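Local coordinates for flagellar biosynthetic protein FlhB (Shewanella putrefaciens CN-32, PDB 6Z0W) that probably serves in the flagellar type III export apparatus and is thought to be required for building the rod of the basal body, this chain being its cytoplasmic domain, at residues 8-21 with 53-67. Sequence-based numbering, arbitrary orientation.
Sequences MMAEVPNADVIVVN and IREVAREYNIAIVSA
I18 to V20 pair with I64 to S66 as parallel neighbours in the central sheet of the FlhB cytoplasmic domain, while helix 53-59, the end of a beta-alpha-beta crossover from strand 40-46 to strand 64-66, packs against one face. Between the two strands, I18 N gives its hydrogen to A63 O (2.9 Å). I18 O accepts from V65 N in a nearly straight bond (N-H...O 165°). V65 O takes V20 N, and V20 O receives the longer, more bent bond from A67 N (3.2 Å). The intervening backbone groups bond outward: V19 with V27, D16 and V17 with V29 in a classic beta bulge, I64 and S66 with I114. Where the strands begin, a water spans the gap, donating to D16 O and accepting from A63 N at 3.0 Å. The D16 carboxylate turns elsewhere, its OD2 bonded to Y31 N. Between sheet and helix, branched aliphatics suit the contact: I18 CG1 presses on A57 CB at 3.4 Å, a tight fit that the small alanine makes possible, and R54 lays its guanidinium face against V20 CG2. I53 divides its branches, CG2 reaching I18 and V12, CG1 meeting M9 CE, the flexible methionine bending at chi2 to get there, and CD1 meeting M8 CE. Cut back to an alanine, I53 would probably leave a gap between I18, V12 and both methionine methyls. Before the strand, P13 sets CB over one face of the Y60 ring in a CH-pi contact, 3.8 Å from the centroid. At the far end S66 OG, anti to its backbone N (chi1 177°), donates to N21 OD1 at 2.6 Å, approaching from above the amide carbonyl plane, 74° out of it.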
loop_
_atom_site.group_PDB
_atom_site.type_symbol
_atom_site.label_atom_id
_atom_site.label_comp_id
_atom_site.label_asym_id
_atom_site.label_seq_id
_atom_site.Cartn_x
_atom_site.Cartn_y
_atom_site.Cartn_z
ATOM N N MET A 8 -7.521 -8.773 10.325
ATOM C CA MET A 8 -6.686 -8.028 9.396
ATOM C C MET A 8 -5.457 -7.440 10.094
ATOM O O MET A 8 -4.349 -7.502 9.563
ATOM C CB MET A 8 -7.519 -6.938 8.727
ATOM C CG MET A 8 -6.779 -6.151 7.668
ATOM S SD MET A 8 -7.643 -4.588 7.334
ATOM C CE MET A 8 -7.321 -3.702 8.842
ATOM N N MET A 9 -5.624 -6.884 11.294
ATOM C CA MET A 9 -4.501 -6.235 11.968
ATOM C C MET A 9 -3.403 -7.221 12.321
ATOM O O MET A 9 -2.223 -6.858 12.317
ATOM C CB MET A 9 -4.972 -5.527 13.243
ATOM C CG MET A 9 -5.631 -4.238 12.971
ATOM S SD MET A 9 -4.526 -3.113 12.119
ATOM C CE MET A 9 -5.741 -1.926 11.640
ATOM N N ALA A 10 -3.772 -8.461 12.634
ATOM C CA ALA A 10 -2.807 -9.528 12.894
ATOM C C ALA A 10 -1.926 -9.857 11.700
ATOM O O ALA A 10 -0.937 -10.577 11.875
ATOM C CB ALA A 10 -3.544 -10.791 13.346
ATOM N N GLU A 11 -2.256 -9.373 10.492
ATOM C CA GLU A 11 -1.493 -9.710 9.288
ATOM C C GLU A 11 -0.418 -8.694 8.942
ATOM O O GLU A 11 0.512 -9.031 8.196
ATOM C CB GLU A 11 -2.416 -9.833 8.064
ATOM C CG GLU A 11 -3.285 -11.077 8.007
ATOM C CD GLU A 11 -2.467 -12.351 7.984
ATOM O OE1 GLU A 11 -1.382 -12.345 7.356
ATOM O OE2 GLU A 11 -2.896 -13.345 8.618
ATOM N N VAL A 12 -0.534 -7.468 9.444
ATOM C CA VAL A 12 0.375 -6.358 9.151
ATOM C C VAL A 12 1.843 -6.730 9.389
ATOM O O VAL A 12 2.700 -6.291 8.600
ATOM C CB VAL A 12 -0.014 -5.097 9.955
ATOM C CG1 VAL A 12 0.973 -3.995 9.728
ATOM C CG2 VAL A 12 -1.376 -4.574 9.526
ATOM N N PRO A 13 2.195 -7.519 10.423
ATOM C CA PRO A 13 3.595 -7.965 10.550
ATOM C C PRO A 13 4.146 -8.696 9.326
ATOM O O PRO A 13 5.374 -8.776 9.177
ATOM C CB PRO A 13 3.562 -8.890 11.779
ATOM C CG PRO A 13 2.411 -8.333 12.616
ATOM C CD PRO A 13 1.389 -7.942 11.597
ATOM N N ASN A 14 3.301 -9.249 8.457
ATOM C CA ASN A 14 3.820 -9.976 7.300
ATOM C C ASN A 14 3.980 -9.082 6.067
ATOM O O ASN A 14 4.417 -9.564 5.029
ATOM C CB ASN A 14 2.914 -11.163 6.964
ATOM C CG ASN A 14 2.702 -12.079 8.145
ATOM O OD1 ASN A 14 3.617 -12.325 8.927
ATOM N ND2 ASN A 14 1.472 -12.539 8.319
ATOM N N ALA A 15 3.679 -7.796 6.174
ATOM C CA ALA A 15 3.726 -6.899 5.035
ATOM C C ALA A 15 5.169 -6.654 4.604
ATOM O O ALA A 15 6.084 -6.621 5.425
ATOM C CB ALA A 15 3.068 -5.554 5.391
ATOM N N ASP A 16 5.360 -6.388 3.313
ATOM C CA ASP A 16 6.657 -5.887 2.872
ATOM C C ASP A 16 6.756 -4.367 2.936
ATOM O O ASP A 16 7.860 -3.835 3.094
ATOM C CB ASP A 16 6.932 -6.368 1.452
ATOM C CG ASP A 16 7.253 -7.842 1.410
ATOM O OD1 ASP A 16 8.159 -8.232 2.165
ATOM O OD2 ASP A 16 6.582 -8.602 0.674
ATOM N N VAL A 17 5.633 -3.657 2.826
ATOM C CA VAL A 17 5.637 -2.198 2.800
ATOM C C VAL A 17 4.233 -1.740 3.146
ATOM O O VAL A 17 3.262 -2.472 2.930
ATOM C CB VAL A 17 6.099 -1.661 1.419
ATOM C CG1 VAL A 17 5.009 -1.874 0.374
ATOM C CG2 VAL A 17 6.474 -0.169 1.493
ATOM N N ILE A 18 4.130 -0.548 3.738
ATOM C CA ILE A 18 2.875 0.198 3.864
ATOM C C ILE A 18 2.991 1.425 2.979
ATOM O O ILE A 18 3.891 2.250 3.173
ATOM C CB ILE A 18 2.577 0.638 5.305
ATOM C CG1 ILE A 18 2.968 -0.423 6.320
ATOM C CG2 ILE A 18 1.104 1.082 5.447
ATOM C CD1 ILE A 18 2.180 -1.692 6.260
ATOM N N VAL A 19 2.096 1.546 2.007
ATOM C CA VAL A 19 1.974 2.745 1.190
ATOM C C VAL A 19 0.903 3.611 1.811
ATOM O O VAL A 19 -0.222 3.143 2.063
ATOM C CB VAL A 19 1.618 2.394 -0.258
ATOM C CG1 VAL A 19 1.608 3.665 -1.133
ATOM C CG2 VAL A 19 2.606 1.332 -0.771
ATOM N N VAL A 20 1.241 4.864 2.082
ATOM C CA VAL A 20 0.317 5.726 2.801
ATOM C C VAL A 20 0.093 7.019 2.049
ATOM O O VAL A 20 0.871 7.401 1.169
ATOM C CB VAL A 20 0.770 6.071 4.249
ATOM C CG1 VAL A 20 0.843 4.851 5.079
ATOM C CG2 VAL A 20 2.075 6.833 4.235
ATOM N N ASN A 21 -1.081 7.592 2.354
ATOM C CA ASN A 21 -1.498 9.002 2.421
ATOM C C ASN A 21 -2.923 9.256 1.934
ATOM O O ASN A 21 -3.740 9.713 2.754
ATOM C CB ASN A 21 -0.565 9.936 1.706
ATOM C CG ASN A 21 0.373 10.603 2.672
ATOM O OD1 ASN A 21 1.324 10.007 3.182
ATOM N ND2 ASN A 21 0.068 11.861 2.986
ATOM N N ILE A 53 -2.555 0.613 11.473
ATOM C CA ILE A 53 -1.688 -0.160 10.584
ATOM C C ILE A 53 -0.271 0.398 10.624
ATOM O O ILE A 53 0.710 -0.345 10.769
ATOM C CB ILE A 53 -2.265 -0.167 9.157
ATOM C CG1 ILE A 53 -3.541 -0.994 9.153
ATOM C CG2 ILE A 53 -1.214 -0.710 8.143
ATOM C CD1 ILE A 53 -4.306 -0.963 7.851
ATOM N N ARG A 54 -0.144 1.721 10.517
ATOM C CA ARG A 54 1.182 2.330 10.527
ATOM C C ARG A 54 1.920 2.055 11.839
ATOM O O ARG A 54 3.108 1.689 11.826
ATOM C CB ARG A 54 1.050 3.826 10.257
ATOM C CG ARG A 54 0.644 4.122 8.820
ATOM C CD ARG A 54 0.310 5.594 8.624
ATOM N NE ARG A 54 1.432 6.451 8.990
ATOM C CZ ARG A 54 1.570 7.725 8.626
ATOM N NH1 ARG A 54 0.658 8.317 7.856
ATOM N NH2 ARG A 54 2.634 8.409 9.026
ATOM N N GLU A 55 1.233 2.165 12.980
ATOM C CA GLU A 55 1.929 1.946 14.244
ATOM C C GLU A 55 2.426 0.500 14.361
ATOM O O GLU A 55 3.549 0.270 14.835
ATOM C CB GLU A 55 1.042 2.345 15.420
ATOM C CG GLU A 55 0.237 1.234 16.049
ATOM C CD GLU A 55 -0.507 1.686 17.310
ATOM O OE1 GLU A 55 -0.486 2.905 17.636
ATOM O OE2 GLU A 55 -1.129 0.811 17.958
ATOM N N VAL A 56 1.642 -0.482 13.879
ATOM C CA VAL A 56 2.101 -1.875 13.911
ATOM C C VAL A 56 3.275 -2.057 12.968
ATOM O O VAL A 56 4.280 -2.678 13.318
ATOM C CB VAL A 56 0.955 -2.857 13.571
ATOM C CG1 VAL A 56 1.485 -4.297 13.406
ATOM C CG2 VAL A 56 -0.125 -2.805 14.630
ATOM N N ALA A 57 3.181 -1.490 11.766
ATOM C CA ALA A 57 4.283 -1.588 10.820
ATOM C C ALA A 57 5.579 -1.020 11.399
ATOM O O ALA A 57 6.654 -1.610 11.223
ATOM C CB ALA A 57 3.911 -0.867 9.527
ATOM N N ARG A 58 5.500 0.125 12.084
ATOM C CA ARG A 58 6.705 0.713 12.657
ATOM C C ARG A 58 7.243 -0.134 13.803
ATOM O O ARG A 58 8.462 -0.263 13.970
ATOM C CB ARG A 58 6.439 2.136 13.146
ATOM C CG ARG A 58 7.738 2.905 13.447
ATOM C CD ARG A 58 7.789 3.585 14.829
ATOM N NE ARG A 58 9.115 4.163 15.123
ATOM C CZ ARG A 58 9.978 3.653 16.002
ATOM N NH1 ARG A 58 9.659 2.560 16.676
ATOM N NH2 ARG A 58 11.158 4.231 16.216
ATOM N N GLU A 59 6.349 -0.674 14.627
ATOM C CA GLU A 59 6.770 -1.630 15.640
ATOM C C GLU A 59 7.587 -2.774 15.027
ATOM O O GLU A 59 8.616 -3.174 15.588
ATOM C CB GLU A 59 5.543 -2.150 16.387
ATOM C CG GLU A 59 5.853 -2.996 17.587
ATOM C CD GLU A 59 6.469 -2.211 18.737
ATOM O OE1 GLU A 59 6.149 -1.003 18.880
ATOM O OE2 GLU A 59 7.267 -2.813 19.505
ATOM N N TYR A 60 7.175 -3.284 13.853
ATOM C CA TYR A 60 7.838 -4.423 13.216
ATOM C C TYR A 60 8.905 -4.009 12.203
ATOM O O TYR A 60 9.399 -4.864 11.452
ATOM C CB TYR A 60 6.801 -5.340 12.550
ATOM C CG TYR A 60 6.124 -6.275 13.547
ATOM C CD1 TYR A 60 6.542 -7.600 13.677
ATOM C CD2 TYR A 60 5.111 -5.821 14.377
ATOM C CE1 TYR A 60 5.935 -8.454 14.588
ATOM C CE2 TYR A 60 4.492 -6.661 15.291
ATOM C CZ TYR A 60 4.921 -7.987 15.388
ATOM O OH TYR A 60 4.352 -8.866 16.288
ATOM N N ASN A 61 9.300 -2.735 12.194
ATOM C CA ASN A 61 10.314 -2.222 11.269
ATOM C C ASN A 61 9.934 -2.500 9.818
ATOM O O ASN A 61 10.769 -2.905 8.996
ATOM C CB ASN A 61 11.699 -2.796 11.585
ATOM C CG ASN A 61 12.277 -2.229 12.862
ATOM O OD1 ASN A 61 12.530 -1.027 12.966
ATOM N ND2 ASN A 61 12.436 -3.084 13.863
ATOM N N ILE A 62 8.663 -2.303 9.493
ATOM C CA ILE A 62 8.204 -2.445 8.119
ATOM C C ILE A 62 8.187 -1.067 7.471
ATOM O O ILE A 62 7.586 -0.124 8.011
ATOM C CB ILE A 62 6.832 -3.131 8.061
ATOM C CG1 ILE A 62 6.996 -4.598 8.489
ATOM C CG2 ILE A 62 6.217 -3.010 6.647
ATOM C CD1 ILE A 62 5.727 -5.344 8.736
ATOM N N ALA A 63 8.858 -0.946 6.319
ATOM C CA ALA A 63 8.963 0.343 5.638
ATOM C C ALA A 63 7.582 0.950 5.360
ATOM O O ALA A 63 6.662 0.279 4.889
ATOM C CB ALA A 63 9.736 0.192 4.330
ATOM N N ILE A 64 7.436 2.216 5.691
ATOM C CA ILE A 64 6.235 2.981 5.409
ATOM C C ILE A 64 6.642 4.066 4.423
ATOM O O ILE A 64 7.553 4.853 4.708
ATOM C CB ILE A 64 5.660 3.613 6.681
ATOM C CG1 ILE A 64 5.364 2.538 7.740
ATOM C CG2 ILE A 64 4.449 4.467 6.312
ATOM C CD1 ILE A 64 5.061 3.110 9.113
ATOM N N VAL A 65 6.011 4.114 3.256
ATOM C CA VAL A 65 6.413 5.111 2.269
ATOM C C VAL A 65 5.185 5.889 1.831
ATOM O O VAL A 65 4.092 5.325 1.701
ATOM C CB VAL A 65 7.163 4.494 1.068
ATOM C CG1 VAL A 65 8.171 3.452 1.564
ATOM C CG2 VAL A 65 6.217 3.856 0.092
ATOM N N SER A 66 5.360 7.198 1.651
ATOM C CA SER A 66 4.274 8.075 1.244
ATOM C C SER A 66 4.323 8.257 -0.267
ATOM O O SER A 66 5.255 8.879 -0.797
ATOM C CB SER A 66 4.339 9.429 1.938
ATOM O OG SER A 66 3.286 10.234 1.430
ATOM N N ALA A 67 3.294 7.745 -0.943
ATOM C CA ALA A 67 3.040 8.042 -2.353
ATOM C C ALA A 67 1.528 8.166 -2.495
ATOM O O ALA A 67 0.848 7.187 -2.812
ATOM C CB ALA A 67 3.616 6.954 -3.269
HETATM O O HOH W 1 9.521 -3.534 4.923
#